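Local coordinates for cellulase CEL9M (Clostridium cellulolyticum, PDB 1IA6), which probably cleaves internal beta-1,4-glucosidic linkages of cellulose and related beta-glucans, as a glycoside hydrolase family 9 endoglucanase, at residues Thr127-Ala131 against Gly369-Ala373; Trp358-His363 against Asp401-Tyr406. Residue numbers count along the deposited sequence, not the author numbering.

Contact 1 (Thr127-Ala131 against Gly369-Ala373); sequences TYWGA and GYTYA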
loop_
_atom_site.group_PDB
_atom_site.type_symbol
_atom_site.label_atom_id
_atom_site.label_comp_id
_atom_site.label_asym_id
_atom_site.label_seq_id
_atom_site.Cartn_x
_atom_site.Cartn_y
_atom_site.Cartn_z
ATOM N N THR A 127 -11.600 20.480 1.260
ATOM C CA THR A 127 -11.794 21.929 1.218
ATOM C C THR A 127 -10.890 22.583 2.257
ATOM O O THR A 127 -10.751 23.806 2.296
ATOM C CB THR A 127 -13.252 22.334 1.526
ATOM O OG1 THR A 127 -13.597 21.916 2.852
ATOM C CG2 THR A 127 -14.207 21.703 0.526
ATOM N N TYR A 128 -10.274 21.756 3.095
ATOM C CA TYR A 128 -9.382 22.234 4.145
ATOM C C TYR A 128 -7.922 22.095 3.729
ATOM O O TYR A 128 -7.531 21.089 3.142
ATOM C CB TYR A 128 -9.613 21.426 5.430
ATOM C CG TYR A 128 -8.610 21.694 6.538
ATOM C CD1 TYR A 128 -8.710 22.829 7.344
ATOM C CD2 TYR A 128 -7.554 20.810 6.775
ATOM C CE1 TYR A 128 -7.783 23.079 8.360
ATOM C CE2 TYR A 128 -6.622 21.052 7.785
ATOM C CZ TYR A 128 -6.743 22.187 8.573
ATOM O OH TYR A 128 -5.821 22.429 9.564
ATOM N N TRP A 129 -7.122 23.115 4.019
ATOM C CA TRP A 129 -5.698 23.060 3.721
ATOM C C TRP A 129 -4.943 23.669 4.889
ATOM O O TRP A 129 -4.951 24.882 5.096
ATOM C CB TRP A 129 -5.347 23.793 2.423
ATOM C CG TRP A 129 -3.915 23.543 2.015
ATOM C CD1 TRP A 129 -2.802 24.170 2.500
ATOM C CD2 TRP A 129 -3.442 22.524 1.119
ATOM N NE1 TRP A 129 -1.666 23.604 1.966
ATOM C CE2 TRP A 129 -2.030 22.592 1.116
ATOM C CE3 TRP A 129 -4.075 21.560 0.322
ATOM C CZ2 TRP A 129 -1.238 21.732 0.346
ATOM C CZ3 TRP A 129 -3.287 20.703 -0.446
ATOM C CH2 TRP A 129 -1.882 20.799 -0.426
ATOM N N GLY A 130 -4.304 22.797 5.658
ATOM C CA GLY A 130 -3.546 23.204 6.823
ATOM C C GLY A 130 -3.044 21.941 7.494
ATOM O O GLY A 130 -3.277 20.842 6.985
ATOM N N ALA A 131 -2.363 22.085 8.625
ATOM C CA ALA A 131 -1.830 20.931 9.343
ATOM C C ALA A 131 -2.946 20.062 9.911
ATOM O O ALA A 131 -3.973 20.566 10.362
ATOM C CB ALA A 131 -0.912 21.396 10.469
ATOM N N GLY A 369 3.003 22.702 4.894
ATOM C CA GLY A 369 3.148 23.599 6.029
ATOM C C GLY A 369 2.509 24.975 5.967
ATOM O O GLY A 369 2.666 25.764 6.900
ATOM N N TYR A 370 1.793 25.271 4.889
ATOM C CA TYR A 370 1.142 26.568 4.743
ATOM C C TYR A 370 -0.374 26.419 4.729
ATOM O O TYR A 370 -0.896 25.307 4.686
ATOM C CB TYR A 370 1.597 27.242 3.446
ATOM C CG TYR A 370 3.077 27.544 3.399
ATOM C CD1 TYR A 370 3.626 28.563 4.177
ATOM C CD2 TYR A 370 3.932 26.802 2.588
ATOM C CE1 TYR A 370 4.990 28.835 4.149
ATOM C CE2 TYR A 370 5.299 27.064 2.553
ATOM C CZ TYR A 370 5.819 28.081 3.335
ATOM O OH TYR A 370 7.168 28.343 3.303
ATOM N N THR A 371 -1.076 27.547 4.772
ATOM C CA THR A 371 -2.535 27.544 4.745
ATOM C C THR A 371 -3.022 28.422 3.592
ATOM O O THR A 371 -2.336 28.562 2.576
ATOM C CB THR A 371 -3.118 28.070 6.073
ATOM O OG1 THR A 371 -2.631 29.395 6.320
ATOM C CG2 THR A 371 -2.709 27.164 7.226
ATOM N N TYR A 372 -4.205 29.009 3.744
ATOM C CA TYR A 372 -4.756 29.874 2.706
ATOM C C TYR A 372 -4.497 31.349 3.004
ATOM O O TYR A 372 -5.400 32.181 2.904
ATOM C CB TYR A 372 -6.262 29.637 2.557
ATOM C CG TYR A 372 -6.628 28.345 1.859
ATOM C CD1 TYR A 372 -6.146 28.060 0.580
ATOM C CD2 TYR A 372 -7.477 27.418 2.464
ATOM C CE1 TYR A 372 -6.500 26.883 -0.081
ATOM C CE2 TYR A 372 -7.841 26.237 1.812
ATOM C CZ TYR A 372 -7.349 25.977 0.542
ATOM O OH TYR A 372 -7.702 24.811 -0.103
ATOM N N ALA A 373 -3.260 31.671 3.365
ATOM C CA ALA A 373 -2.890 33.046 3.677
ATOM C C ALA A 373 -1.693 33.486 2.837
ATOM O O ALA A 373 -1.063 34.508 3.119
ATOM C CB ALA A 373 -2.566 33.175 5.160
#
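Two irregular loop segments meet here, running in roughly opposing directions, with end-to-end vectors 142° apart and the nearest CA pair, Gly130 CA and Thr371 CA, 4.9 Å apart. Thr127 turns its side chain away, its OG1 hydrogen-bonded to Ala124 O in the preceding helix; its carbonyl instead faces the other loop, Thr127 O lying 3.8 Å from Tyr372 CE2 at the edge of the phenol ring. Tyr128 also points away and closes a bond within its own segment, from OH to Ala131 O at 2.7 Å. Trp129, by contrast, points its CA-to-CB bond toward the other loop and supplies the heart of the contact. Tyr370 O comes to the edge of the indole, 3.1 Å from Trp129 CD1, while Trp129 NE1 is hydrogen-bonded to Asn368 OD1, which also accepts from Tyr370 N and so ties the start of segment 369-373 to the indole. The backbones come closer still at Trp129 O, 3.6 Å from Thr371 CA. On the other loop Tyr372 bends its ring back, Tyr372 CZ reaching Trp129 CB at 3.5 Å; the phenol and the five-membered indole ring are oblique, with centroids 5.8 Å apart and planes at 51°. Gly130 is extended and passes close beside Thr371, Gly130 CA lying 4.1 Å from Thr371 CG2. A CB here would clash with the Tyr128 hydroxyl, so the tight path suits glycine. These loops belong to the (alpha/alpha)6 barrel of family 9 cellulases, whose long inter-helix connections build the substrate cleft; the Trp129 side chain, about 9 Å from that of the predicted catalytic Glu410, is consistent with a place beside that cleft.

Contact 2 (Trp358-His363 against Asp401-Tyr406); sequences WCIHPH and DDANQY
The active site of this family 9 (alpha/alpha)6-barrel cellulase brings together two irregular loop segments, with nearest CA pairs Cys359-Asp401 (6.0 Å), His361-Asp402 (5.6 Å) and His363-Tyr406 (6.5 Å). Asp401, predicted to be catalytic, adopts a t rotamer that carries its carboxylate to the 358-363 backbone: Ile360 N donates to Asp401 OD2 at 3.0 Å, and His361 N makes a weak bond to Asp401 OD1 at 3.2 Å. Water 1 joins Asp401 OD2 (2.8 Å) to Trp358 O (3.1 Å). His361, chi1 m, presents a ring face to Asp402 CA in a CH-pi contact, 4.1 Å from that atom to the ring centroid. Water 2 bridges His361 O (2.7 Å) and Ala403 O (2.8 Å). Beyond it Gln405 centres an inverse gamma turn, with Tyr406 N bonded to Asn404 O at 2.9 Å, and sits at the N-cap position of the helix that Tyr406 begins. His363 (chi1 t) meets Tyr406 obliquely, ring planes at 43°, with His363 ND1 3.4 Å from Tyr406 CE1.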
loop_
_atom_site.group_PDB
_atom_site.type_symbol
_atom_site.label_atom_id
_atom_site.label_comp_id
_atom_site.label_asym_id
_atom_site.label_seq_id
_atom_site.Cartn_x
_atom_site.Cartn_y
_atom_site.Cartn_z
ATOM N N TRP A 358 15.145 16.398 -6.126
ATOM C CA TRP A 358 13.824 15.824 -5.900
ATOM C C TRP A 358 12.692 16.852 -5.911
ATOM O O TRP A 358 12.928 18.060 -5.869
ATOM C CB TRP A 358 13.818 15.043 -4.580
ATOM C CG TRP A 358 14.173 15.862 -3.373
ATOM C CD1 TRP A 358 13.408 16.826 -2.783
ATOM C CD2 TRP A 358 15.372 15.768 -2.593
ATOM N NE1 TRP A 358 14.053 17.336 -1.683
ATOM C CE2 TRP A 358 15.261 16.706 -1.543
ATOM C CE3 TRP A 358 16.528 14.981 -2.678
ATOM C CZ2 TRP A 358 16.263 16.878 -0.582
ATOM C CZ3 TRP A 358 17.525 15.153 -1.721
ATOM C CH2 TRP A 358 17.383 16.095 -0.687
ATOM N N CYS A 359 11.463 16.353 -5.976
ATOM C CA CYS A 359 10.261 17.185 -6.009
ATOM C C CYS A 359 10.157 18.106 -4.793
ATOM O O CYS A 359 10.308 17.660 -3.658
ATOM C CB CYS A 359 9.034 16.269 -6.088
ATOM S SG CYS A 359 7.431 17.100 -6.038
ATOM N N ILE A 360 9.896 19.391 -5.026
ATOM C CA ILE A 360 9.779 20.347 -3.927
ATOM C C ILE A 360 8.341 20.804 -3.688
ATOM O O ILE A 360 8.074 21.562 -2.751
ATOM C CB ILE A 360 10.653 21.605 -4.167
ATOM C CG1 ILE A 360 10.186 22.334 -5.425
ATOM C CG2 ILE A 360 12.116 21.207 -4.286
ATOM C CD1 ILE A 360 10.916 23.645 -5.684
ATOM N N HIS A 361 7.421 20.332 -4.526
ATOM C CA HIS A 361 6.007 20.688 -4.418
ATOM C C HIS A 361 5.091 19.474 -4.214
ATOM O O HIS A 361 4.107 19.315 -4.932
ATOM C CB HIS A 361 5.555 21.429 -5.683
ATOM C CG HIS A 361 6.112 22.813 -5.814
ATOM N ND1 HIS A 361 5.563 23.902 -5.170
ATOM C CD2 HIS A 361 7.168 23.286 -6.519
ATOM C CE1 HIS A 361 6.255 24.986 -5.473
ATOM N NE2 HIS A 361 7.235 24.640 -6.290
ATOM N N PRO A 362 5.395 18.606 -3.237
ATOM C CA PRO A 362 4.513 17.446 -3.046
ATOM C C PRO A 362 3.096 17.869 -2.643
ATOM O O PRO A 362 2.921 18.826 -1.890
ATOM C CB PRO A 362 5.213 16.661 -1.944
ATOM C CG PRO A 362 5.853 17.755 -1.117
ATOM C CD PRO A 362 6.430 18.662 -2.189
ATOM N N HIS A 363 2.091 17.166 -3.158
ATOM C CA HIS A 363 0.705 17.471 -2.818
ATOM C C HIS A 363 0.435 16.806 -1.471
ATOM O O HIS A 363 -0.158 15.731 -1.398
ATOM C CB HIS A 363 -0.235 16.913 -3.887
ATOM C CG HIS A 363 -1.665 17.300 -3.691
ATOM N ND1 HIS A 363 -2.072 18.614 -3.591
ATOM C CD2 HIS A 363 -2.787 16.550 -3.575
ATOM C CE1 HIS A 363 -3.382 18.655 -3.419
ATOM N NE2 HIS A 363 -3.839 17.416 -3.406
ATOM N N ASP A 401 7.342 19.986 -11.792
ATOM C CA ASP A 401 7.399 20.192 -10.353
ATOM C C ASP A 401 6.803 21.540 -9.963
ATOM O O ASP A 401 7.523 22.525 -9.803
ATOM C CB ASP A 401 8.855 20.100 -9.879
ATOM C CG ASP A 401 8.982 20.100 -8.367
ATOM O OD1 ASP A 401 7.943 20.050 -7.674
ATOM O OD2 ASP A 401 10.127 20.140 -7.870
ATOM N N ASP A 402 5.482 21.581 -9.821
ATOM C CA ASP A 402 4.808 22.813 -9.435
ATOM C C ASP A 402 3.525 22.566 -8.646
ATOM O O ASP A 402 3.007 21.451 -8.597
ATOM C CB ASP A 402 4.517 23.681 -10.665
ATOM C CG ASP A 402 3.581 23.015 -11.643
ATOM O OD1 ASP A 402 3.233 23.656 -12.658
ATOM O OD2 ASP A 402 3.191 21.853 -11.399
ATOM N N ALA A 403 3.026 23.638 -8.040
ATOM C CA ALA A 403 1.836 23.632 -7.193
ATOM C C ALA A 403 0.575 22.860 -7.596
ATOM O O ALA A 403 0.129 21.979 -6.858
ATOM C CB ALA A 403 1.454 25.075 -6.876
ATOM N N ASN A 404 -0.003 23.177 -8.750
ATOM C CA ASN A 404 -1.258 22.539 -9.157
ATOM C C ASN A 404 -1.228 21.234 -9.960
ATOM O O ASN A 404 -2.275 20.619 -10.164
ATOM C CB ASN A 404 -2.117 23.558 -9.913
ATOM C CG ASN A 404 -3.602 23.264 -9.805
ATOM O OD1 ASN A 404 -4.334 23.322 -10.796
ATOM N ND2 ASN A 404 -4.058 22.960 -8.595
ATOM N N GLN A 405 -0.056 20.800 -10.416
ATOM C CA GLN A 405 0.020 19.566 -11.200
ATOM C C GLN A 405 0.022 18.324 -10.307
ATOM O O GLN A 405 1.062 17.707 -10.087
ATOM C CB GLN A 405 1.272 19.582 -12.084
ATOM C CG GLN A 405 1.265 20.671 -13.157
ATOM C CD GLN A 405 0.236 20.425 -14.244
ATOM O OE1 GLN A 405 -0.956 20.287 -13.970
ATOM N NE2 GLN A 405 0.696 20.372 -15.490
ATOM N N TYR A 406 -1.157 17.957 -9.812
ATOM C CA TYR A 406 -1.310 16.809 -8.922
ATOM C C TYR A 406 -0.917 15.466 -9.533
ATOM O O TYR A 406 -0.415 14.586 -8.834
ATOM C CB TYR A 406 -2.754 16.730 -8.415
ATOM C CG TYR A 406 -3.281 18.041 -7.875
ATOM C CD1 TYR A 406 -2.524 18.807 -6.987
ATOM C CD2 TYR A 406 -4.533 18.522 -8.257
ATOM C CE1 TYR A 406 -3.000 20.023 -6.494
ATOM C CE2 TYR A 406 -5.020 19.735 -7.769
ATOM C CZ TYR A 406 -4.248 20.480 -6.890
ATOM O OH TYR A 406 -4.721 21.679 -6.405
HETATM O O HOH W 1 12.589 19.166 -8.780
HETATM O O HOH W 2 1.604 19.921 -5.783
#

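In the fold
Segments 369-373 and 401-406, one from each contact, share the loop after helix 365-368; contact 2 pairs it with the loop before that helix, contact 1 with the loop after helix 122-125. With centres 15 Å apart, they meet where Trp129 CZ3 lies 3.6 Å from His363 CE1, so indole, imidazole and Tyr406 follow one another in a run of aromatic rings. Contact 1 is partly buried, centred on Trp129, and its loops meet by van der Waals and ring packing. Contact 2 is a surface contact with one buried residue, although nearer the chain's centre; it adds to its ring contacts backbone bonds to the carboxylate of Asp401, predicted catalytic, one of them weak, and two water bridges.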